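Local coordinates for protein polysaccharide deacetylase (PDB 4WCJ) that probably removes N-acetyl groups from poly-beta-1,6-N-acetyl-D-glucosamine, as a zinc-binding deacetylase of carbohydrate esterase family 4, at residues 94-99 with 243-248; 159-164 with 179-184; 202-207 with 217-222. All coordinates share one frame; numbering follows the deposited sequence.

Interaction 1: residues 94-99 with 243-248. With ZN (zinc ion), chain B.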
loop_
_atom_site.group_PDB
_atom_site.type_symbol
_atom_site.label_atom_id
_atom_site.label_comp_id
_atom_site.label_asym_id
_atom_site.label_seq_id
_atom_site.Cartn_x
_atom_site.Cartn_y
_atom_site.Cartn_z
ATOM N N LEU A 94 -7.268 -5.742 -3.497
ATOM C CA LEU A 94 -7.070 -4.669 -2.532
ATOM C C LEU A 94 -6.366 -3.486 -3.193
ATOM O O LEU A 94 -5.315 -3.649 -3.831
ATOM C CB LEU A 94 -6.251 -5.159 -1.337
ATOM C CG LEU A 94 -5.878 -4.106 -0.287
ATOM C CD1 LEU A 94 -7.121 -3.440 0.287
ATOM C CD2 LEU A 94 -5.058 -4.726 0.825
ATOM N N VAL A 95 -6.946 -2.301 -3.049
ATOM C CA VAL A 95 -6.322 -1.074 -3.532
ATOM C C VAL A 95 -5.401 -0.498 -2.459
ATOM O O VAL A 95 -5.810 -0.339 -1.307
ATOM C CB VAL A 95 -7.381 -0.017 -3.927
ATOM C CG1 VAL A 95 -6.712 1.284 -4.347
ATOM C CG2 VAL A 95 -8.276 -0.551 -5.031
ATOM N N THR A 96 -4.149 -0.222 -2.826
ATOM C CA THR A 96 -3.223 0.443 -1.909
ATOM C C THR A 96 -2.486 1.610 -2.574
ATOM O O THR A 96 -2.253 1.619 -3.796
ATOM C CB THR A 96 -2.164 -0.540 -1.318
ATOM O OG1 THR A 96 -1.125 -0.793 -2.276
ATOM C CG2 THR A 96 -2.812 -1.843 -0.872
ATOM N N PHE A 97 -2.114 2.583 -1.748
ATOM C CA PHE A 97 -1.303 3.724 -2.159
ATOM C C PHE A 97 -0.080 3.856 -1.267
ATOM O O PHE A 97 -0.199 3.719 -0.048
ATOM C CB PHE A 97 -2.104 5.026 -2.088
ATOM C CG PHE A 97 -3.065 5.211 -3.217
ATOM C CD1 PHE A 97 -4.262 4.528 -3.242
ATOM C CD2 PHE A 97 -2.762 6.075 -4.257
ATOM C CE1 PHE A 97 -5.150 4.704 -4.281
ATOM C CE2 PHE A 97 -3.647 6.252 -5.301
ATOM C CZ PHE A 97 -4.835 5.563 -5.317
ATOM N N ASP A 98 1.075 4.143 -1.868
ATOM C CA ASP A 98 2.319 4.404 -1.123
ATOM C C ASP A 98 2.737 5.868 -1.137
ATOM O O ASP A 98 2.710 6.488 -2.186
ATOM C CB ASP A 98 3.485 3.593 -1.697
ATOM C CG ASP A 98 3.441 2.135 -1.299
ATOM O OD1 ASP A 98 2.455 1.709 -0.652
ATOM O OD2 ASP A 98 4.396 1.412 -1.652
ATOM N N ASP A 99 3.121 6.360 0.046
ATOM C CA ASP A 99 3.927 7.570 0.332
ATOM C C ASP A 99 3.163 8.626 1.142
ATOM O O ASP A 99 3.585 8.987 2.246
ATOM C CB ASP A 99 4.496 8.226 -0.934
ATOM C CG ASP A 99 5.558 7.369 -1.594
ATOM O OD1 ASP A 99 5.911 6.340 -1.003
ATOM O OD2 ASP A 99 6.019 7.717 -2.700
ATOM N N VAL A 243 2.685 -10.097 1.620
ATOM C CA VAL A 243 1.746 -9.777 0.546
ATOM C C VAL A 243 2.418 -9.180 -0.692
ATOM O O VAL A 243 2.973 -8.081 -0.637
ATOM C CB VAL A 243 0.668 -8.777 1.017
ATOM C CG1 VAL A 243 -0.472 -8.744 0.024
ATOM C CG2 VAL A 243 0.143 -9.149 2.400
ATOM N N GLY A 244 2.323 -9.877 -1.818
ATOM C CA GLY A 244 2.904 -9.378 -3.057
ATOM C C GLY A 244 1.988 -8.413 -3.794
ATOM O O GLY A 244 0.815 -8.714 -4.039
ATOM N N ARG A 245 2.506 -7.236 -4.133
ATOM C CA ARG A 245 1.686 -6.219 -4.788
ATOM C C ARG A 245 2.150 -5.957 -6.213
ATOM O O ARG A 245 3.342 -6.051 -6.521
ATOM C CB ARG A 245 1.701 -4.899 -4.007
ATOM C CG ARG A 245 1.221 -4.983 -2.567
ATOM C CD ARG A 245 1.190 -3.595 -1.954
ATOM N NE ARG A 245 2.535 -3.029 -1.899
ATOM C CZ ARG A 245 2.800 -1.749 -1.671
ATOM N NH1 ARG A 245 1.808 -0.889 -1.472
ATOM N NH2 ARG A 245 4.059 -1.331 -1.639
ATOM N N VAL A 246 1.192 -5.623 -7.072
ATOM C CA VAL A 246 1.466 -5.197 -8.432
ATOM C C VAL A 246 1.579 -3.679 -8.507
ATOM O O VAL A 246 0.608 -2.976 -8.269
ATOM C CB VAL A 246 0.359 -5.646 -9.405
ATOM C CG1 VAL A 246 0.676 -5.162 -10.827
ATOM C CG2 VAL A 246 0.185 -7.159 -9.362
ATOM N N LEU A 247 2.763 -3.173 -8.836
ATOM C CA LEU A 247 2.908 -1.743 -9.072
ATOM C C LEU A 247 2.176 -1.398 -10.367
ATOM O O LEU A 247 2.556 -1.877 -11.438
ATOM C CB LEU A 247 4.390 -1.348 -9.165
ATOM C CG LEU A 247 4.671 0.144 -9.383
ATOM C CD1 LEU A 247 4.400 0.914 -8.092
ATOM C CD2 LEU A 247 6.093 0.384 -9.876
ATOM N N VAL A 248 1.125 -0.588 -10.273
ATOM C CA VAL A 248 0.342 -0.228 -11.454
ATOM C C VAL A 248 1.113 0.711 -12.380
ATOM O O VAL A 248 1.535 1.795 -11.981
ATOM C CB VAL A 248 -0.995 0.432 -11.079
ATOM C CG1 VAL A 248 -1.810 0.745 -12.337
ATOM C CG2 VAL A 248 -1.783 -0.463 -10.131
HETATM ZN ZN ZN B . 7.177 4.636 -1.429
HETATM O O HOH W 1 6.367 3.033 -2.873
HETATM O O HOH W 2 7.482 5.524 -3.465
#

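Interaction 2: residues 159-164 with 179-184. With ZN (zinc ion), chain B.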
loop_
_atom_site.group_PDB
_atom_site.type_symbol
_atom_site.label_atom_id
_atom_site.label_comp_id
_atom_site.label_asym_id
_atom_site.label_seq_id
_atom_site.Cartn_x
_atom_site.Cartn_y
_atom_site.Cartn_z
ATOM N N TYR A 159 8.904 5.747 9.080
ATOM C CA TYR A 159 8.733 7.123 9.556
ATOM C C TYR A 159 9.474 8.114 8.653
ATOM O O TYR A 159 8.886 9.065 8.121
ATOM C CB TYR A 159 9.232 7.276 11.001
ATOM C CG TYR A 159 9.070 8.686 11.543
ATOM C CD1 TYR A 159 7.863 9.104 12.087
ATOM C CD2 TYR A 159 10.117 9.597 11.499
ATOM C CE1 TYR A 159 7.707 10.390 12.572
ATOM C CE2 TYR A 159 9.965 10.888 11.987
ATOM C CZ TYR A 159 8.755 11.274 12.517
ATOM O OH TYR A 159 8.593 12.552 13.001
ATOM N N ASP A 160 10.774 7.908 8.500
ATOM C CA ASP A 160 11.567 8.763 7.613
ATOM C C ASP A 160 12.817 8.029 7.137
ATOM O O ASP A 160 13.952 8.473 7.361
ATOM C CB ASP A 160 11.932 10.072 8.319
ATOM C CG ASP A 160 12.572 11.093 7.383
ATOM O OD1 ASP A 160 12.316 11.042 6.157
ATOM O OD2 ASP A 160 13.336 11.944 7.883
ATOM N N LEU A 161 12.604 6.903 6.467
ATOM C CA LEU A 161 13.708 6.112 5.936
ATOM C C LEU A 161 13.468 5.750 4.473
ATOM O O LEU A 161 13.994 4.760 3.976
ATOM C CB LEU A 161 13.920 4.838 6.774
ATOM C CG LEU A 161 14.815 4.966 8.006
ATOM C CD1 LEU A 161 15.043 3.609 8.656
ATOM C CD2 LEU A 161 16.154 5.600 7.643
ATOM N N HIS A 162 12.679 6.568 3.783
ATOM C CA HIS A 162 12.376 6.343 2.374
ATOM C C HIS A 162 13.454 6.957 1.494
ATOM O O HIS A 162 13.201 7.872 0.691
ATOM C CB HIS A 162 11.011 6.926 2.029
ATOM C CG HIS A 162 10.378 6.318 0.817
ATOM N ND1 HIS A 162 10.953 6.368 -0.432
ATOM C CD2 HIS A 162 9.194 5.671 0.664
ATOM C CE1 HIS A 162 10.159 5.770 -1.304
ATOM N NE2 HIS A 162 9.098 5.326 -0.662
ATOM N N TYR A 163 14.667 6.450 1.652
ATOM C CA TYR A 163 15.810 6.960 0.921
ATOM C C TYR A 163 16.578 5.822 0.272
ATOM O O TYR A 163 16.654 4.709 0.817
ATOM C CB TYR A 163 16.724 7.759 1.853
ATOM C CG TYR A 163 16.034 8.922 2.531
ATOM C CD1 TYR A 163 15.895 10.140 1.884
ATOM C CD2 TYR A 163 15.524 8.799 3.816
ATOM C CE1 TYR A 163 15.268 11.209 2.498
ATOM C CE2 TYR A 163 14.885 9.863 4.440
ATOM C CZ TYR A 163 14.762 11.067 3.772
ATOM O OH TYR A 163 14.137 12.131 4.382
ATOM N N TRP A 164 17.148 6.117 -0.892
ATOM C CA TRP A 164 17.886 5.143 -1.684
ATOM C C TRP A 164 19.376 5.474 -1.727
ATOM O O TRP A 164 19.758 6.615 -1.987
ATOM C CB TRP A 164 17.316 5.088 -3.106
ATOM C CG TRP A 164 18.012 4.111 -3.995
ATOM C CD1 TRP A 164 19.074 4.357 -4.818
ATOM C CD2 TRP A 164 17.692 2.727 -4.153
ATOM N NE1 TRP A 164 19.437 3.206 -5.476
ATOM C CE2 TRP A 164 18.601 2.191 -5.085
ATOM C CE3 TRP A 164 16.724 1.887 -3.593
ATOM C CZ2 TRP A 164 18.571 0.852 -5.473
ATOM C CZ3 TRP A 164 16.695 0.559 -3.980
ATOM C CH2 TRP A 164 17.615 0.054 -4.911
ATOM N N GLU A 179 20.190 -2.229 11.171
ATOM C CA GLU A 179 19.013 -2.914 11.723
ATOM C C GLU A 179 18.458 -2.205 12.958
ATOM O O GLU A 179 17.250 -2.213 13.194
ATOM C CB GLU A 179 19.325 -4.379 12.057
ATOM C CG GLU A 179 20.726 -4.644 12.546
ATOM C CD GLU A 179 21.682 -4.967 11.413
ATOM O OE1 GLU A 179 22.268 -4.025 10.849
ATOM O OE2 GLU A 179 21.849 -6.163 11.089
ATOM N N ARG A 180 19.341 -1.580 13.729
ATOM C CA ARG A 180 18.929 -0.783 14.880
ATOM C C ARG A 180 18.133 0.440 14.430
ATOM O O ARG A 180 17.041 0.706 14.943
ATOM C CB ARG A 180 20.153 -0.357 15.690
ATOM C CG ARG A 180 19.879 0.607 16.836
ATOM C CD ARG A 180 21.190 0.951 17.531
ATOM N NE ARG A 180 21.053 1.984 18.556
ATOM C CZ ARG A 180 22.058 2.407 19.317
ATOM N NH1 ARG A 180 21.855 3.350 20.228
ATOM N NH2 ARG A 180 23.270 1.884 19.170
ATOM N N LEU A 181 18.687 1.172 13.466
ATOM C CA LEU A 181 18.040 2.356 12.911
ATOM C C LEU A 181 16.665 2.017 12.354
ATOM O O LEU A 181 15.716 2.798 12.494
ATOM C CB LEU A 181 18.916 2.982 11.819
ATOM C CG LEU A 181 18.274 4.077 10.955
ATOM C CD1 LEU A 181 17.925 5.305 11.791
ATOM C CD2 LEU A 181 19.156 4.460 9.766
ATOM N N PHE A 182 16.553 0.851 11.724
ATOM C CA PHE A 182 15.274 0.443 11.149
ATOM C C PHE A 182 14.247 0.155 12.234
ATOM O O PHE A 182 13.062 0.469 12.088
ATOM C CB PHE A 182 15.435 -0.790 10.261
ATOM C CG PHE A 182 14.142 -1.269 9.667
ATOM C CD1 PHE A 182 13.590 -0.617 8.572
ATOM C CD2 PHE A 182 13.469 -2.353 10.207
ATOM C CE1 PHE A 182 12.395 -1.043 8.022
ATOM C CE2 PHE A 182 12.283 -2.787 9.664
ATOM C CZ PHE A 182 11.734 -2.125 8.569
ATOM N N ALA A 183 14.711 -0.456 13.318
ATOM C CA ALA A 183 13.833 -0.790 14.428
ATOM C C ALA A 183 13.315 0.481 15.092
ATOM O O ALA A 183 12.131 0.577 15.415
ATOM C CB ALA A 183 14.553 -1.665 15.433
ATOM N N GLU A 184 14.206 1.452 15.284
ATOM C CA GLU A 184 13.853 2.686 15.978
ATOM C C GLU A 184 12.889 3.516 15.137
ATOM O O GLU A 184 11.917 4.077 15.653
ATOM C CB GLU A 184 15.111 3.487 16.318
ATOM C CG GLU A 184 15.792 3.004 17.598
ATOM C CD GLU A 184 17.288 3.268 17.625
ATOM O OE1 GLU A 184 17.851 3.669 16.579
ATOM O OE2 GLU A 184 17.900 3.065 18.700
HETATM ZN ZN ZN B . 7.177 4.636 -1.429
HETATM O O HOH W 2 7.482 5.524 -3.465
HETATM O O HOH W 1 6.367 3.033 -2.873
#

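Interaction 3: residues 202-207 with 217-222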
loop_
_atom_site.group_PDB
_atom_site.type_symbol
_atom_site.label_atom_id
_atom_site.label_comp_id
_atom_site.label_asym_id
_atom_site.label_seq_id
_atom_site.Cartn_x
_atom_site.Cartn_y
_atom_site.Cartn_z
ATOM N N ARG A 202 -1.415 -2.184 11.923
ATOM C CA ARG A 202 -1.229 -3.598 11.584
ATOM C C ARG A 202 -0.376 -3.831 10.329
ATOM O O ARG A 202 0.214 -4.911 10.156
ATOM C CB ARG A 202 -2.594 -4.269 11.395
ATOM C CG ARG A 202 -3.459 -4.292 12.641
ATOM C CD ARG A 202 -4.785 -5.015 12.400
ATOM N NE ARG A 202 -4.657 -6.471 12.414
ATOM C CZ ARG A 202 -4.562 -7.203 13.522
ATOM N NH1 ARG A 202 -4.465 -8.526 13.447
ATOM N NH2 ARG A 202 -4.561 -6.614 14.713
ATOM N N TYR A 203 -0.282 -2.828 9.457
ATOM C CA TYR A 203 0.240 -3.072 8.115
ATOM C C TYR A 203 1.448 -2.223 7.747
ATOM O O TYR A 203 1.476 -1.023 8.009
ATOM C CB TYR A 203 -0.878 -2.844 7.097
ATOM C CG TYR A 203 -2.139 -3.578 7.478
ATOM C CD1 TYR A 203 -2.101 -4.928 7.780
ATOM C CD2 TYR A 203 -3.358 -2.920 7.565
ATOM C CE1 TYR A 203 -3.241 -5.617 8.149
ATOM C CE2 TYR A 203 -4.499 -3.598 7.928
ATOM C CZ TYR A 203 -4.438 -4.947 8.219
ATOM O OH TYR A 203 -5.589 -5.622 8.591
ATOM N N PHE A 204 2.428 -2.852 7.095
ATOM C CA PHE A 204 3.656 -2.168 6.697
ATOM C C PHE A 204 3.995 -2.444 5.235
ATOM O O PHE A 204 3.820 -3.565 4.753
ATOM C CB PHE A 204 4.825 -2.613 7.593
ATOM C CG PHE A 204 6.109 -1.857 7.348
ATOM C CD1 PHE A 204 6.993 -2.250 6.346
ATOM C CD2 PHE A 204 6.449 -0.782 8.148
ATOM C CE1 PHE A 204 8.163 -1.560 6.134
ATOM C CE2 PHE A 204 7.628 -0.090 7.938
ATOM C CZ PHE A 204 8.480 -0.473 6.933
ATOM N N ALA A 205 4.483 -1.419 4.540
ATOM C CA ALA A 205 4.962 -1.562 3.158
ATOM C C ALA A 205 6.400 -1.087 3.051
ATOM O O ALA A 205 6.729 0.030 3.463
ATOM C CB ALA A 205 4.079 -0.790 2.192
ATOM N N TYR A 206 7.258 -1.940 2.500
ATOM C CA TYR A 206 8.660 -1.587 2.291
ATOM C C TYR A 206 8.816 -0.558 1.185
ATOM O O TYR A 206 8.340 -0.777 0.070
ATOM C CB TYR A 206 9.485 -2.817 1.917
ATOM C CG TYR A 206 9.818 -3.776 3.043
ATOM C CD1 TYR A 206 10.595 -3.370 4.124
ATOM C CD2 TYR A 206 9.392 -5.097 3.003
ATOM C CE1 TYR A 206 10.912 -4.245 5.147
ATOM C CE2 TYR A 206 9.713 -5.982 4.023
ATOM C CZ TYR A 206 10.471 -5.551 5.092
ATOM O OH TYR A 206 10.800 -6.434 6.100
ATOM N N PRO A 207 9.497 0.556 1.480
ATOM C CA PRO A 207 9.900 1.439 0.383
ATOM C C PRO A 207 10.814 0.672 -0.567
ATOM O O PRO A 207 11.657 -0.112 -0.106
ATOM C CB PRO A 207 10.639 2.576 1.089
ATOM C CG PRO A 207 10.134 2.536 2.507
ATOM C CD PRO A 207 9.907 1.075 2.793
ATOM N N GLU A 217 11.709 -9.715 10.640
ATOM C CA GLU A 217 11.609 -10.115 12.034
ATOM C C GLU A 217 11.367 -8.912 12.933
ATOM O O GLU A 217 10.599 -8.987 13.885
ATOM C CB GLU A 217 12.876 -10.869 12.466
ATOM C CG GLU A 217 12.946 -11.192 13.948
ATOM C CD GLU A 217 11.889 -12.188 14.388
ATOM O OE1 GLU A 217 11.167 -12.731 13.524
ATOM O OE2 GLU A 217 11.796 -12.442 15.608
ATOM N N ILE A 218 12.018 -7.798 12.623
ATOM C CA ILE A 218 11.794 -6.578 13.373
ATOM C C ILE A 218 10.317 -6.196 13.273
ATOM O O ILE A 218 9.660 -5.904 14.289
ATOM C CB ILE A 218 12.689 -5.439 12.867
ATOM C CG1 ILE A 218 14.141 -5.714 13.266
ATOM C CG2 ILE A 218 12.226 -4.106 13.432
ATOM C CD1 ILE A 218 15.134 -4.783 12.606
ATOM N N LEU A 219 9.779 -6.223 12.054
ATOM C CA LEU A 219 8.349 -5.953 11.878
ATOM C C LEU A 219 7.468 -6.926 12.667
ATOM O O LEU A 219 6.474 -6.518 13.282
ATOM C CB LEU A 219 7.976 -6.003 10.397
ATOM C CG LEU A 219 8.670 -4.950 9.533
ATOM C CD1 LEU A 219 8.306 -5.135 8.063
ATOM C CD2 LEU A 219 8.327 -3.549 10.021
ATOM N N ARG A 220 7.822 -8.209 12.662
ATOM C CA ARG A 220 7.006 -9.192 13.359
ATOM C C ARG A 220 6.979 -8.890 14.850
ATOM O O ARG A 220 5.909 -8.871 15.471
ATOM C CB ARG A 220 7.520 -10.614 13.126
ATOM C CG ARG A 220 6.569 -11.697 13.624
ATOM C CD ARG A 220 7.248 -13.059 13.698
ATOM N NE ARG A 220 8.318 -13.075 14.693
ATOM C CZ ARG A 220 8.135 -13.319 15.988
ATOM N NH1 ARG A 220 6.916 -13.562 16.461
ATOM N NH2 ARG A 220 9.172 -13.315 16.814
ATOM N N THR A 221 8.153 -8.640 15.422
ATOM C CA THR A 221 8.246 -8.408 16.859
ATOM C C THR A 221 7.608 -7.082 17.249
ATOM O O THR A 221 7.224 -6.893 18.400
ATOM C CB THR A 221 9.709 -8.437 17.363
ATOM O OG1 THR A 221 10.422 -7.299 16.863
ATOM C CG2 THR A 221 10.401 -9.709 16.914
ATOM N N GLN A 222 7.478 -6.167 16.291
ATOM C CA GLN A 222 6.801 -4.906 16.567
ATOM C C GLN A 222 5.311 -4.978 16.250
ATOM O O GLN A 222 4.623 -3.956 16.229
ATOM C CB GLN A 222 7.460 -3.764 15.801
ATOM C CG GLN A 222 8.776 -3.352 16.419
ATOM C CD GLN A 222 9.285 -2.038 15.892
ATOM O OE1 GLN A 222 8.506 -1.166 15.517
ATOM N NE2 GLN A 222 10.607 -1.888 15.850
#

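Interaction 1: residues 94-99 with 243-248
Arg-245 and Asp-98 form a salt bridge in the interior of the beta-alpha barrel, between strands 91-99 and 242-247. The guanidinium is met end-on: NH1 donates to Asp-98 OD1 at 2.8 Å and NH2 to Asp-98 OD2, also at 2.8 Å. Both bonds are nearly straight, although the two planes are turned 35° against each other. OD2 is taken through its syn lone pair, while OD1 is met on its syn side but well out of the carboxylate plane. A hydrogen bond to an uncharged acceptor adds to this pair: NH1 also donates, less directly, to Thr-96 OG1 at 3.0 Å, and Thr-96 is held in turn by Leu-40 O of strand 36-42. Thr-229 O receives Arg-245 NE, so the long, forked arginine suits a buried place ringed by acceptors. Metal coordination follows one residue on: Asp-99 OD1 binds zinc at 2.2 Å, and His-157 and His-162 complete the protein ligands. A zinc-bound water donates to Asp-98 OD2 at 2.8 Å. The consecutive aspartates match the Asp-Asp signature of family 4 carbohydrate esterases; one holds the metal, and the other, fixed in rotation by the arginine, faces its water as a second-shell group.

Interaction 2: residues 159-164 with 179-184
Leu-161 sends CG anti to its own carbonyl carbon (chi1 -86°) and extends onward (chi2 -174°), which carries both methyls out of the loop to helix 179-197. Leu-181 answers with CG opposite the backbone N (chi1 169°), swinging its branch round from the flank of the helix to the incoming leucine. The two side chains slant across each other, with Leu-161 CD2 meeting Leu-181 CD2 at 3.8 Å. The other methyl, Leu-161 CD1, settles on the helix backbone, 4.0 Å from Phe-182 CA, and approaches the Phe-182 ring obliquely, 4.5 Å from its CD1. No hydrogen bond joins the segments, and a branched aliphatic residue suits the place because its two methyls can touch different neighbours at once.

Polar bonds shape the loop itself. Tyr-163 OH donates to Asp-160 OD1 at 2.8 Å, and Asp-160 OD1 is also reached by Gln-127. Between them His-162 is the centre of an inverse gamma turn, closed by a weak bond from Tyr-163 N to Leu-161 O. Next to the leucine that faces the helix, His-162 turns the other way and binds zinc through NE2 at 2.2 Å.

Asp-185, one residue beyond 179-184 on the same helix, accepts the backbone N-H groups of Tyr-159 and Asp-160, adding polar ties beside the apolar ones. The loop, which runs from strand 152-156 to strand 164-165, rests on the first turns of helix 179-197, while Phe-182 also packs on Thr-215 and Ile-218 of helix 213-221.

Interaction 3: residues 202-207 with 217-222
Phe-204 meets Leu-219 where helix 213-221 covers strand 203-205 in the beta-alpha-beta unit that runs on to strand 226-229. With CG anti to the backbone N (chi1 -174°), the phenylalanine ring presents a face to the helix, and Leu-219 CD2 stands over it in a CH-pi contact, 3.9 Å from the ring centroid and 13° off the normal. The other methyl, Leu-219 CD1, lies against the ring at Phe-204 CD1, 3.6 Å away. Replacing this phenylalanine by an alanine would probably leave Leu-219 CD2 without the ring face it rests on and open a gap between strand and helix. Ala-205 points away from the helix, as alternation along a strand requires, and its carbonyl oxygen accepts a bond from ND1 of the zinc ligand His-157. Tyr-206 brings its far end back to the helix: CZ lies 3.7 Å from Leu-219 CD1, and the methyl approaches this second ring obliquely. Its OH, 3.4 Å from the same methyl, hydrogen-bonds to Asp-216 and Thr-215 one helical turn earlier. A tyrosine fits because it offers an apolar flank to the leucine and a polar tip to the helix. Both methyls of Leu-219 are therefore used, CD1 shared by two rings and CD2 seated on one. Dispersion and CH-pi attraction hold these side chains together, while hydrogen bonding enters through the tyrosine hydroxyl; at the strand's lateral edge, the backbone carbonyl of Ala-205 reaches a metal ligand.

In the fold
From the N terminus, strand 91-99 opens the longest loop, which interaction 1 closes at strand 242-247 with 143 residues between, across the barrel interior. The other two contacts fall within it, one after the other and without crossing. Interaction 2 closes 14 residues, seating the zinc-site loop on helix 179-197; interaction 3 closes nine, joining strand 203-205 to the helix that follows it. Zinc bridges interactions 1 and 2 through Asp-99 and His-162. Interactions 2 and 3 meet where Gln-222 NE2 probably hydrogen-bonds to Ala-183 O and where Pro-207 packs on His-162, while Ala-205 touches Arg-245 of interaction 1.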